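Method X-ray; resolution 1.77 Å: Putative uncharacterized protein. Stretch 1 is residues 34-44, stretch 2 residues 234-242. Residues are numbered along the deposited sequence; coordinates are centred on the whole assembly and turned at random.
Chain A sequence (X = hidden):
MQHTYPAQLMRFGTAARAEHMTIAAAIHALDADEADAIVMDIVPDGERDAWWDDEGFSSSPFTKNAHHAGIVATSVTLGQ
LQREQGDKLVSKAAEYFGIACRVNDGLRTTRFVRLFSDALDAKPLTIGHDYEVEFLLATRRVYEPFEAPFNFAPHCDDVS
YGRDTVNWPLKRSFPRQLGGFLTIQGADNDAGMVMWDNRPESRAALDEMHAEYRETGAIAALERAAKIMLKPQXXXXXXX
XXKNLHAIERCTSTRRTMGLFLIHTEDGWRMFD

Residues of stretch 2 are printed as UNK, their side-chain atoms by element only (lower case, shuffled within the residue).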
# COMPACT_ATOMS: atom_id res chain seq x y z
N GLU A 34 -15.32 -16.09 -27.01
CA GLU A 34 -15.39 -16.45 -28.45
C GLU A 34 -13.97 -16.69 -29.04
O GLU A 34 -13.82 -17.04 -30.21
CB GLU A 34 -16.07 -15.33 -29.24
CG GLU A 34 -17.61 -15.35 -29.03
CD GLU A 34 -18.27 -14.04 -29.43
OE1 GLU A 34 -17.56 -13.18 -30.01
OE2 GLU A 34 -19.50 -13.86 -29.17
N ALA A 35 -12.95 -16.44 -28.25
CA ALA A 35 -11.57 -16.71 -28.68
C ALA A 35 -10.73 -17.05 -27.44
O ALA A 35 -11.07 -16.62 -26.33
CB ALA A 35 -11.00 -15.48 -29.35
N ASP A 36 -9.65 -17.83 -27.61
CA ASP A 36 -8.76 -18.02 -26.51
C ASP A 36 -7.58 -17.02 -26.55
O ASP A 36 -7.07 -16.63 -25.53
CB ASP A 36 -8.32 -19.48 -26.55
CG ASP A 36 -9.50 -20.41 -26.47
OD1 ASP A 36 -10.23 -20.28 -25.48
OD2 ASP A 36 -9.81 -21.14 -27.45
N ALA A 37 -7.13 -16.67 -27.73
CA ALA A 37 -6.10 -15.65 -27.92
C ALA A 37 -6.32 -14.92 -29.20
O ALA A 37 -6.89 -15.44 -30.17
CB ALA A 37 -4.69 -16.26 -27.89
N ILE A 38 -5.88 -13.69 -29.21
CA ILE A 38 -5.93 -12.81 -30.40
C ILE A 38 -4.59 -12.11 -30.49
O ILE A 38 -4.07 -11.49 -29.50
CB ILE A 38 -7.05 -11.79 -30.32
CG1 ILE A 38 -8.40 -12.53 -30.19
CG2 ILE A 38 -7.13 -10.97 -31.66
CD1 ILE A 38 -9.62 -11.56 -30.17
N VAL A 39 -4.00 -12.17 -31.69
CA VAL A 39 -2.74 -11.46 -31.93
C VAL A 39 -2.94 -10.37 -32.98
O VAL A 39 -3.45 -10.65 -34.07
CB VAL A 39 -1.63 -12.41 -32.39
CG1 VAL A 39 -0.37 -11.57 -32.64
CG2 VAL A 39 -1.34 -13.46 -31.30
N MSE A 40 -2.59 -9.12 -32.66
CA MSE A 40 -2.94 -7.97 -33.51
C MSE A 40 -1.68 -7.16 -33.88
O MSE A 40 -0.79 -6.97 -33.09
CB MSE A 40 -3.86 -7.00 -32.69
CG MSE A 40 -5.02 -7.76 -32.06
SE MSE A 40 -6.21 -6.45 -31.15
CE MSE A 40 -6.76 -5.45 -32.73
N ASP A 41 -1.62 -6.68 -35.13
CA ASP A 41 -0.50 -5.90 -35.62
C ASP A 41 -0.77 -4.45 -35.32
O ASP A 41 -1.51 -3.78 -36.01
CB ASP A 41 -0.35 -6.10 -37.14
CG ASP A 41 0.08 -7.48 -37.51
OD1 ASP A 41 0.21 -8.37 -36.65
OD2 ASP A 41 0.31 -7.71 -38.71
N ILE A 42 -0.18 -3.95 -34.25
CA ILE A 42 -0.49 -2.63 -33.73
C ILE A 42 0.53 -1.61 -34.18
O ILE A 42 0.16 -0.54 -34.68
CB ILE A 42 -0.51 -2.64 -32.18
CG1 ILE A 42 -1.60 -3.63 -31.66
CG2 ILE A 42 -0.73 -1.23 -31.66
CD1 ILE A 42 -2.96 -3.37 -32.30
N VAL A 43 1.80 -1.91 -33.96
CA VAL A 43 2.81 -0.85 -34.12
C VAL A 43 3.67 -1.13 -35.37
O VAL A 43 4.25 -2.24 -35.49
CB VAL A 43 3.78 -0.80 -32.94
CG1 VAL A 43 4.81 0.33 -33.15
CG2 VAL A 43 3.03 -0.62 -31.62
N PRO A 44 3.70 -0.19 -36.33
CA PRO A 44 4.48 -0.52 -37.55
C PRO A 44 5.98 -0.42 -37.37
O PRO A 44 6.45 0.17 -36.43
CB PRO A 44 4.06 0.56 -38.54
CG PRO A 44 3.66 1.71 -37.72
CD PRO A 44 3.03 1.12 -36.44
N UNK A 234 7.82 -8.47 -32.88
CA UNK A 234 7.78 -6.99 -32.67
C UNK A 234 6.63 -6.25 -33.35
O UNK A 234 6.37 -6.40 -34.56
c UNK A 234 9.18 -6.52 -33.18
c UNK A 234 9.18 -8.95 -33.22
c UNK A 234 10.03 -7.73 -32.93
N UNK A 235 5.87 -5.48 -32.54
CA UNK A 235 4.79 -4.62 -33.03
C UNK A 235 3.45 -5.32 -32.82
O UNK A 235 2.39 -4.70 -32.94
N UNK A 236 3.49 -6.61 -32.49
CA UNK A 236 2.22 -7.39 -32.25
C UNK A 236 1.76 -7.31 -30.78
O UNK A 236 2.57 -7.42 -29.87
o UNK A 236 3.05 -11.30 -34.13
n UNK A 236 1.73 -10.67 -35.81
c UNK A 236 2.47 -10.42 -34.75
c UNK A 236 2.28 -8.84 -32.77
c UNK A 236 2.51 -8.96 -34.28
N UNK A 237 0.45 -7.16 -30.60
CA UNK A 237 -0.17 -7.18 -29.26
C UNK A 237 -0.84 -8.55 -29.16
O UNK A 237 -1.63 -8.90 -30.02
c UNK A 237 -1.27 -6.13 -29.23
c UNK A 237 -1.29 -5.77 -26.67
c UNK A 237 -3.21 -5.03 -28.17
c UNK A 237 -2.12 -6.10 -27.94
N UNK A 238 -0.53 -9.27 -28.09
CA UNK A 238 -1.15 -10.55 -27.85
C UNK A 238 -2.16 -10.39 -26.68
O UNK A 238 -1.74 -9.93 -25.62
c UNK A 238 -0.08 -11.53 -27.47
c UNK A 238 -0.67 -12.94 -27.26
o UNK A 238 0.79 -11.66 -28.61
N UNK A 239 -3.41 -10.78 -26.91
CA UNK A 239 -4.48 -10.66 -25.92
C UNK A 239 -4.97 -12.10 -25.69
O UNK A 239 -5.15 -12.86 -26.68
c UNK A 239 -5.17 -8.37 -26.83
c UNK A 239 -6.32 -7.80 -27.63
c UNK A 239 -5.57 -9.82 -26.46
c UNK A 239 -5.06 -7.68 -25.48
N UNK A 240 -5.00 -12.56 -24.44
CA UNK A 240 -5.39 -13.91 -24.23
C UNK A 240 -6.08 -14.12 -22.90
O UNK A 240 -5.97 -13.27 -21.99
c UNK A 240 -1.35 -13.18 -22.28
c UNK A 240 -2.03 -15.15 -21.06
c UNK A 240 -3.15 -14.60 -23.16
c UNK A 240 -2.99 -15.46 -22.06
c UNK A 240 -1.19 -14.02 -21.20
c UNK A 240 -4.16 -14.88 -24.24
c UNK A 240 -2.29 -13.49 -23.28
N UNK A 241 -6.76 -15.27 -22.80
CA UNK A 241 -7.43 -15.57 -21.50
C UNK A 241 -6.39 -16.07 -20.52
O UNK A 241 -5.83 -17.21 -20.63
c UNK A 241 -11.01 -16.74 -22.37
c UNK A 241 -9.69 -15.96 -22.53
o UNK A 241 -11.38 -17.09 -21.24
n UNK A 241 -11.70 -17.02 -23.44
c UNK A 241 -8.61 -16.55 -21.68
N UNK A 242 -6.09 -15.27 -19.47
CA UNK A 242 -4.89 -15.56 -18.70
C UNK A 242 -5.07 -16.69 -17.67
O UNK A 242 -4.09 -17.16 -17.08
o UNK A 242 -5.16 -13.85 -16.98
c UNK A 242 -4.33 -14.28 -18.07

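At position 234 three side-chain carbons close a ring onto the backbone nitrogen, and none comes near stretch 1; such a ring belongs to proline alone, so this is Pro234. Position 235 has no side-chain atoms. Its phi/psi of 100/-12° would jam a CB against the preceding carbonyl oxygen, and an ideal CB would also lie 2.4 Å from Val43 O, a clash. The residue is Gly235. Its O accepts two hydrogen bonds, from Ile42 N and Val43 N, each 3.0 Å from Gly235 O.

Position 236 carries three carbons in a row, the third bearing one oxygen and one nitrogen, the primary amide of glutamine. Elements distinguish the two ends, and the nitrogen is the one directed at the carboxylate of Asp41. In Gln236, NE2 donates to Asp41 OD1 at 2.9 Å, while the carbon of the same amide, CD, rests 3.7 Å from Val39 CG1.

The four carbons at position 237 fork at the second, which identifies leucine rather than isoleucine, whose fork is at the first. Leu237 packs its CB 3.5 Å from Ile42 CG1 and, more loosely, 4.4 Å from Met40 CB, where Met40 is selenomethionine.

At position 238 a single carbon holds one oxygen and one carbon, a beta-branched hydroxyl side chain: Thr238. Its OG1 lies 3.9 Å from Val39 CG2, a contact without a hydrogen bond. Position 239 again has four carbons forked at the second and is Leu239; its CD1 meets Met40 SE at 3.8 Å.

Position 240 shows one carbon followed by a ring of six carbons with no oxygen attached, hence Phe240 and not tyrosine. With chi1 at 61° (p) the ring leads away from stretch 1, leaving CB to touch Ala37 CB at 3.9 Å. Position 241 repeats the chain of three carbons ending in one oxygen and one nitrogen. The nitrogen lies 3.0 Å from Ala35 O and donates a hydrogen bond to it, as expected of the amide of Gln241. Finally, position 242 has one carbon and then one oxygen, the hydroxymethyl group of Ser242, which points away and makes no contact with stretch 1.

The contact is an antiparallel pairing of strands 37-41 and 236-241, with 162° between their directions. Two reciprocal pairs of backbone bonds form its centre: Ile38 N to Leu239 O and Leu239 N to Ile38 O, then Met40 N to Leu237 O and Leu237 N to Met40 O, all 2.8 Å. Gln241 N extends the ladder to Asp36 O at 3.1 Å. Side chains alternate between the faces: Ile38, Met40, Leu237 and Leu239 form an apolar face, whereas Ala37, Val39, Asp41, Gln236, Thr238 and Phe240 make the other, more mixed one. The two glutamine amides add side-chain hydrogen bonds near the ends of the pairing, and 693 Å² is buried in all.

Stretch 2 234-242: PGQLTLFQS
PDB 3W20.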